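Local atomic coordinates of OBCA, Oxalate Biosynthetic Component A (PDB entry 4NNB), a protein that combines an N-terminal domain of its own family with a TIM-barrel domain that holds a magnesium ion. Residues A[60-65]-A[177-182]; A[25-30]-A[156-161]; A[214-219]-A[267-272]. All blocks are in the same frame, centred on the assembly; numbering follows the deposited sequence.

Contact 1. Residues A[60-65]-A[177-182]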
# COMPACT_ATOMS: atom_id res chain seq x y z
N GLY A 60 -1.85 9.53 30.17
CA GLY A 60 -1.11 10.67 29.65
C GLY A 60 -1.42 11.06 28.21
O GLY A 60 -0.83 12.00 27.67
N GLY A 61 -2.35 10.34 27.58
CA GLY A 61 -2.74 10.65 26.21
C GLY A 61 -3.64 11.86 26.19
O GLY A 61 -4.03 12.36 27.25
N ARG A 62 -3.95 12.37 24.99
CA ARG A 62 -4.97 13.40 24.85
C ARG A 62 -6.05 12.94 23.86
O ARG A 62 -5.74 12.27 22.86
CB ARG A 62 -4.37 14.74 24.40
CG ARG A 62 -3.40 15.39 25.38
CD ARG A 62 -4.10 15.90 26.64
NE ARG A 62 -3.17 16.50 27.58
CZ ARG A 62 -2.40 15.82 28.43
NH1 ARG A 62 -2.43 14.49 28.46
NH2 ARG A 62 -1.59 16.47 29.25
N LEU A 63 -7.30 13.28 24.17
CA LEU A 63 -8.43 12.88 23.33
C LEU A 63 -9.22 14.11 22.94
O LEU A 63 -9.59 14.92 23.80
CB LEU A 63 -9.34 11.90 24.08
CG LEU A 63 -10.69 11.55 23.43
CD1 LEU A 63 -10.50 10.70 22.17
CD2 LEU A 63 -11.62 10.83 24.41
N LEU A 64 -9.45 14.27 21.64
CA LEU A 64 -10.35 15.29 21.15
C LEU A 64 -11.65 14.59 20.74
O LEU A 64 -11.66 13.79 19.80
CB LEU A 64 -9.74 16.04 19.94
CG LEU A 64 -10.62 17.17 19.38
CD1 LEU A 64 -10.93 18.20 20.48
CD2 LEU A 64 -9.97 17.84 18.14
N GLN A 65 -12.73 14.90 21.45
CA GLN A 65 -13.97 14.16 21.27
C GLN A 65 -15.18 15.08 21.12
O GLN A 65 -15.36 16.02 21.89
CB GLN A 65 -14.15 13.19 22.44
CG GLN A 65 -15.56 13.05 22.98
CD GLN A 65 -15.67 11.95 24.02
OE1 GLN A 65 -14.77 11.76 24.84
NE2 GLN A 65 -16.77 11.22 24.00
N ASN A 177 -2.18 25.14 24.19
CA ASN A 177 -3.09 25.51 23.10
C ASN A 177 -4.03 24.36 22.74
O ASN A 177 -5.21 24.56 22.44
CB ASN A 177 -2.31 25.90 21.84
CG ASN A 177 -1.53 27.20 22.00
OD1 ASN A 177 -1.70 27.93 22.98
ND2 ASN A 177 -0.67 27.49 21.03
N MET A 178 -3.49 23.15 22.74
CA MET A 178 -4.28 21.96 22.42
C MET A 178 -5.36 21.72 23.47
O MET A 178 -6.52 21.44 23.15
CB MET A 178 -3.36 20.74 22.29
CG MET A 178 -2.53 20.73 21.00
SD MET A 178 -1.26 19.45 21.01
CE MET A 178 -2.27 17.96 21.14
N GLU A 179 -4.98 21.83 24.74
CA GLU A 179 -5.94 21.61 25.81
C GLU A 179 -7.04 22.66 25.77
O GLU A 179 -8.21 22.35 26.02
CB GLU A 179 -5.23 21.50 27.16
CG GLU A 179 -4.43 20.21 27.26
CD GLU A 179 -3.40 20.22 28.36
OE1 GLU A 179 -3.13 21.29 28.94
OE2 GLU A 179 -2.84 19.14 28.64
N GLU A 180 -6.69 23.90 25.43
CA GLU A 180 -7.71 24.94 25.30
C GLU A 180 -8.63 24.64 24.12
O GLU A 180 -9.80 25.02 24.11
CB GLU A 180 -7.07 26.32 25.13
CG GLU A 180 -8.09 27.45 25.11
CD GLU A 180 -7.52 28.76 24.58
OE1 GLU A 180 -6.28 28.90 24.53
OE2 GLU A 180 -8.33 29.64 24.21
N ALA A 181 -8.08 23.95 23.12
CA ALA A 181 -8.87 23.57 21.94
C ALA A 181 -9.75 22.35 22.22
O ALA A 181 -10.56 21.97 21.38
CB ALA A 181 -7.95 23.32 20.75
N GLY A 182 -9.58 21.73 23.38
CA GLY A 182 -10.45 20.63 23.76
C GLY A 182 -9.78 19.28 23.89
O GLY A 182 -10.45 18.29 24.22
O HOH W 1 -12.36 16.28 23.85
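Arg-62 and Glu-179 form a salt bridge in which one carboxylate oxygen takes both bonds: OE2 of Glu-179 lies 2.9 Å from NE of Arg-62 and 3.0 Å from NH2 of Arg-62. The oxygen sits at the guanidinium edge, and the two planes are only 13° apart. NE meets the anti lone pair of OE2, whereas NH2 comes in nearly on the line of the C-O bond. Neither bond is straight, the N-H...O angles being 148° and 138°.

The Arg-62 chain bends at chi2, which places CD; at its far end NH1 of Arg-62 donates to O of Gly-61, 2.9 Å away, from above the carbonyl plane. Farther along the strand, CD1 of Leu-64 rests 3.8 Å from C of Gly-182. A water there accepts from N of Gln-65 and donates to O of Gly-182. Gly-182, with positive phi, closes helix 172-180 in a Schellman motif. Strand 62-66 is held in its sheet between strands 155-159 and 184-185, and Ile-164 touches the Arg-62 side chain.

With NE and NH2 on OE2 and NH1 on Gly-61, the guanidinium is fixed in rotation, and the pairing probably keeps both side chains ionised.

Contact 2. Residues A[25-30]-A[156-161]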
# COMPACT_ATOMS: atom_id res chain seq x y z
N ALA A 25 -14.35 5.34 17.35
CA ALA A 25 -13.50 5.64 18.50
C ALA A 25 -12.08 5.16 18.26
O ALA A 25 -11.86 4.12 17.64
CB ALA A 25 -14.06 5.01 19.75
N THR A 26 -11.11 5.90 18.78
CA THR A 26 -9.71 5.54 18.60
C THR A 26 -9.02 5.27 19.92
O THR A 26 -7.83 4.96 19.96
CB THR A 26 -8.94 6.63 17.83
OG1 THR A 26 -9.05 7.88 18.52
CG2 THR A 26 -9.50 6.77 16.41
N PHE A 27 -9.78 5.39 21.01
CA PHE A 27 -9.25 5.11 22.34
C PHE A 27 -10.34 4.49 23.20
O PHE A 27 -11.49 4.96 23.23
CB PHE A 27 -8.72 6.40 22.99
CG PHE A 27 -8.27 6.23 24.42
CD1 PHE A 27 -7.11 5.52 24.73
CD2 PHE A 27 -8.99 6.80 25.46
CE1 PHE A 27 -6.69 5.37 26.04
CE2 PHE A 27 -8.58 6.65 26.78
CZ PHE A 27 -7.42 5.94 27.07
N ILE A 28 -9.99 3.41 23.88
CA ILE A 28 -10.90 2.73 24.79
C ILE A 28 -10.24 2.70 26.16
O ILE A 28 -9.26 1.99 26.36
CB ILE A 28 -11.19 1.28 24.34
CG1 ILE A 28 -11.78 1.28 22.93
CG2 ILE A 28 -12.12 0.59 25.32
CD1 ILE A 28 -11.88 -0.10 22.29
N PRO A 29 -10.78 3.49 27.10
CA PRO A 29 -10.26 3.55 28.47
C PRO A 29 -10.38 2.21 29.22
O PRO A 29 -11.43 1.56 29.17
CB PRO A 29 -11.15 4.61 29.13
CG PRO A 29 -12.39 4.67 28.28
CD PRO A 29 -11.93 4.38 26.89
N SER A 30 -9.31 1.80 29.89
CA SER A 30 -9.25 0.54 30.63
C SER A 30 -10.42 0.35 31.60
O SER A 30 -11.00 -0.73 31.67
CB SER A 30 -7.94 0.44 31.40
OG SER A 30 -6.88 0.03 30.57
N HIS A 156 -13.64 11.18 17.48
CA HIS A 156 -13.10 10.61 18.69
C HIS A 156 -11.65 10.29 18.38
O HIS A 156 -11.30 9.15 18.06
CB HIS A 156 -13.87 9.34 19.06
CG HIS A 156 -13.61 8.86 20.45
ND1 HIS A 156 -12.56 8.03 20.76
CD2 HIS A 156 -14.26 9.11 21.61
CE1 HIS A 156 -12.57 7.79 22.06
NE2 HIS A 156 -13.59 8.43 22.60
N HIS A 157 -10.80 11.31 18.48
CA HIS A 157 -9.42 11.21 18.01
C HIS A 157 -8.40 11.35 19.13
O HIS A 157 -8.39 12.36 19.85
CB HIS A 157 -9.17 12.23 16.89
CG HIS A 157 -9.94 11.96 15.64
ND1 HIS A 157 -10.19 12.92 14.69
CD2 HIS A 157 -10.53 10.82 15.19
CE1 HIS A 157 -10.90 12.39 13.71
NE2 HIS A 157 -11.11 11.12 13.99
N TYR A 158 -7.56 10.33 19.27
CA TYR A 158 -6.64 10.19 20.40
C TYR A 158 -5.15 10.24 19.99
O TYR A 158 -4.74 9.64 19.00
CB TYR A 158 -6.95 8.88 21.13
CG TYR A 158 -6.00 8.48 22.24
CD1 TYR A 158 -4.87 7.71 21.98
CD2 TYR A 158 -6.24 8.85 23.55
CE1 TYR A 158 -4.02 7.33 22.99
CE2 TYR A 158 -5.39 8.48 24.58
CZ TYR A 158 -4.28 7.72 24.29
OH TYR A 158 -3.43 7.35 25.31
N LEU A 159 -4.35 10.95 20.78
CA LEU A 159 -2.90 10.95 20.63
C LEU A 159 -2.29 10.25 21.85
O LEU A 159 -2.67 10.55 22.98
CB LEU A 159 -2.39 12.39 20.51
CG LEU A 159 -3.02 13.21 19.38
CD1 LEU A 159 -2.49 14.65 19.36
CD2 LEU A 159 -2.80 12.54 18.02
N PRO A 160 -1.34 9.32 21.64
CA PRO A 160 -0.77 8.51 22.74
C PRO A 160 0.21 9.27 23.63
O PRO A 160 0.77 10.28 23.20
CB PRO A 160 -0.02 7.41 21.98
CG PRO A 160 0.43 8.08 20.73
CD PRO A 160 -0.74 8.96 20.34
N PRO A 161 0.43 8.78 24.87
CA PRO A 161 1.31 9.46 25.83
C PRO A 161 2.69 9.82 25.28
O PRO A 161 3.16 10.91 25.54
CB PRO A 161 1.45 8.42 26.95
CG PRO A 161 0.15 7.70 26.92
CD PRO A 161 -0.22 7.60 25.46
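Ala-25 and His-156 bring their CA atoms to 5.0 Å and Thr-26 and His-157 theirs to 5.7 Å; the chains stay close through Phe-27 and Tyr-158 and part beyond them. Thr-26 ties the two backbones together. A chi1 of 57° sets OG1 of Thr-26 between its own backbone N and carbonyl carbon, where it donates to O of His-156 at 2.6 Å and accepts a weak bond from N of Tyr-158 at 3.0 Å. The N-H of Thr-26 in turn reaches ND1 of His-156, 3.2 Å away and tilted 21° from the ring plane. Over a face of that imidazole lies CB of Ala-25, a CH-pi contact with CB 3.9 Å from the ring centroid.

Beyond these bonds Phe-27 and Tyr-158 make an offset stack, with centroids 4.2 Å apart and planes within 4°. CD1 of Phe-27 sits 3.4 Å from CE2 of Tyr-158, and N of Pro-29 lies over the opposite Phe-27 face. The carbonyl O of Phe-27 is buried near CE1 of His-156 without a hydrogen-bonding partner.

The contact joins two three-stranded antiparallel sheets at their outer strands, 27-29 and 155-159. Val-57 of strand 55-57 touches both stacked rings, while Pro-29 and Pro-160 stand at the N-caps of helices 30-33 and 161-170.

Contact 3. Residues A[214-219]-A[267-272]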
# COMPACT_ATOMS: atom_id res chain seq x y z
N ARG A 214 -11.08 6.70 -10.71
CA ARG A 214 -10.38 7.93 -10.38
C ARG A 214 -8.89 7.86 -10.69
O ARG A 214 -8.32 8.82 -11.20
CB ARG A 214 -10.58 8.31 -8.91
CG ARG A 214 -12.03 8.60 -8.56
CD ARG A 214 -12.09 9.72 -7.55
NE ARG A 214 -11.33 10.88 -8.01
CZ ARG A 214 -11.01 11.91 -7.24
NH1 ARG A 214 -10.30 12.92 -7.74
NH2 ARG A 214 -11.38 11.93 -5.97
N SER A 215 -8.26 6.73 -10.37
CA SER A 215 -6.83 6.57 -10.67
C SER A 215 -6.53 6.64 -12.16
O SER A 215 -5.55 7.28 -12.58
CB SER A 215 -6.30 5.25 -10.07
OG SER A 215 -6.18 5.37 -8.67
N MET A 216 -7.36 5.99 -12.96
CA MET A 216 -7.21 6.05 -14.41
C MET A 216 -7.39 7.48 -14.92
O MET A 216 -6.66 7.94 -15.80
CB MET A 216 -8.24 5.17 -15.10
CG MET A 216 -7.90 3.70 -15.15
SD MET A 216 -9.24 2.93 -16.05
CE MET A 216 -8.98 3.64 -17.67
N ARG A 217 -8.35 8.20 -14.35
CA ARG A 217 -8.61 9.56 -14.81
C ARG A 217 -7.54 10.54 -14.38
O ARG A 217 -7.35 11.58 -15.00
CB ARG A 217 -10.02 9.98 -14.40
CG ARG A 217 -11.05 9.19 -15.18
CD ARG A 217 -12.47 9.42 -14.72
NE ARG A 217 -13.39 8.66 -15.57
CZ ARG A 217 -14.70 8.57 -15.38
NH1 ARG A 217 -15.27 9.17 -14.35
NH2 ARG A 217 -15.43 7.85 -16.21
N ALA A 218 -6.79 10.18 -13.33
CA ALA A 218 -5.67 10.99 -12.87
C ALA A 218 -4.41 10.66 -13.68
O ALA A 218 -3.38 11.32 -13.52
CB ALA A 218 -5.42 10.77 -11.36
N GLY A 219 -4.49 9.63 -14.52
CA GLY A 219 -3.40 9.32 -15.43
C GLY A 219 -2.90 7.88 -15.50
O GLY A 219 -2.01 7.58 -16.29
N LYS A 267 -17.91 -0.77 -17.40
CA LYS A 267 -19.06 0.03 -17.82
C LYS A 267 -18.70 1.51 -17.89
O LYS A 267 -19.18 2.24 -18.76
CB LYS A 267 -20.25 -0.19 -16.89
CG LYS A 267 -21.49 0.62 -17.30
CD LYS A 267 -22.76 0.07 -16.68
CE LYS A 267 -23.99 0.84 -17.19
NZ LYS A 267 -25.26 0.13 -16.87
N ARG A 268 -17.83 1.96 -16.99
CA ARG A 268 -17.49 3.37 -16.93
C ARG A 268 -16.25 3.70 -17.75
O ARG A 268 -16.19 4.73 -18.42
CB ARG A 268 -17.35 3.82 -15.47
CG ARG A 268 -18.63 3.57 -14.67
CD ARG A 268 -18.48 3.95 -13.20
NE ARG A 268 -18.01 5.33 -13.01
CZ ARG A 268 -17.56 5.83 -11.86
NH1 ARG A 268 -17.51 5.08 -10.77
NH2 ARG A 268 -17.16 7.09 -11.79
N GLU A 269 -15.26 2.80 -17.71
CA GLU A 269 -14.06 2.97 -18.51
C GLU A 269 -13.74 1.66 -19.21
O GLU A 269 -13.01 0.83 -18.67
CB GLU A 269 -12.88 3.38 -17.62
CG GLU A 269 -12.95 4.81 -17.08
CD GLU A 269 -12.58 5.86 -18.11
OE1 GLU A 269 -12.04 5.50 -19.18
OE2 GLU A 269 -12.80 7.06 -17.84
N PRO A 270 -14.28 1.47 -20.42
CA PRO A 270 -14.06 0.20 -21.14
C PRO A 270 -12.61 -0.00 -21.58
O PRO A 270 -12.24 -1.12 -21.94
CB PRO A 270 -14.97 0.32 -22.36
CG PRO A 270 -15.31 1.78 -22.48
CD PRO A 270 -15.28 2.32 -21.09
N ALA A 271 -11.81 1.06 -21.57
CA ALA A 271 -10.40 0.95 -21.93
C ALA A 271 -9.54 0.43 -20.77
O ALA A 271 -8.36 0.16 -20.97
CB ALA A 271 -9.86 2.29 -22.38
N ALA A 272 -10.12 0.37 -19.57
CA ALA A 272 -9.35 0.03 -18.38
C ALA A 272 -8.57 -1.25 -18.58
O ALA A 272 -9.11 -2.26 -19.05
CB ALA A 272 -10.25 -0.11 -17.18
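The guanidinium of Arg-217 receives OE2 of Glu-269 at its edge, almost exactly in its plane, while the Glu-269 carboxylate is turned 72° from it. NE of Arg-217 lies 2.8 Å from OE2 of Glu-269 on the anti lone pair, along a fairly straight bond of 162°. NH2 of Arg-217 reaches the same OE2 at 3.2 Å, also from the anti side but out of the carboxylate plane. The second guanidinium, that of Arg-268, stands at 77° to the first, its NH2 3.8 Å from NH1 of Arg-217. This approach of like charges is probably eased by Glu-269 and by Glu-210, which forms a salt bridge with NH1 of Arg-268.

The Arg-217 chain, extended from CG to NE, carries NE to Glu-269, whose own chain bends at chi2. One residue earlier on the helix, the Met-216 side chain runs antiparallel alongside that of Glu-269. SD of Met-216 packs 3.4 Å from CB of Ala-272, and CE of Met-216 comes within 3.7 Å of CA of Ala-272. Ala-272 closes a type I beta turn begun at Glu-269, and Gly-219 ends helix 205-217 in a Schellman motif.

Helices 205-217 and 255-268 lead into the neighbouring parallel strands 222-229 and 273-276, and the contact thus joins two helices of the layer outside the TIM-barrel strands.

Contacts 1 and 2 share one sheet of the N-terminal part: strands 62-66 and 155-159 are neighbours in it, joined by probable hydrogen bonds from Leu-159 N to Arg-62 O and from Leu-64 N to His-157 O. Their centres are about 11 Å apart, yet their chemistry follows their depth. Contact 2, buried throughout, relies on stacked rings and on threonine and histidine hydrogen bonds, while contact 1, near the surface, relies on a salt bridge and a water. Contact 3 lies apart in the barrel, its centre about 42 Å from that of contact 1. It repeats the surface solution, with arginine nitrogens sharing one glutamate oxygen, but between helix ends and with the carboxylate steeply turned rather than nearly coplanar.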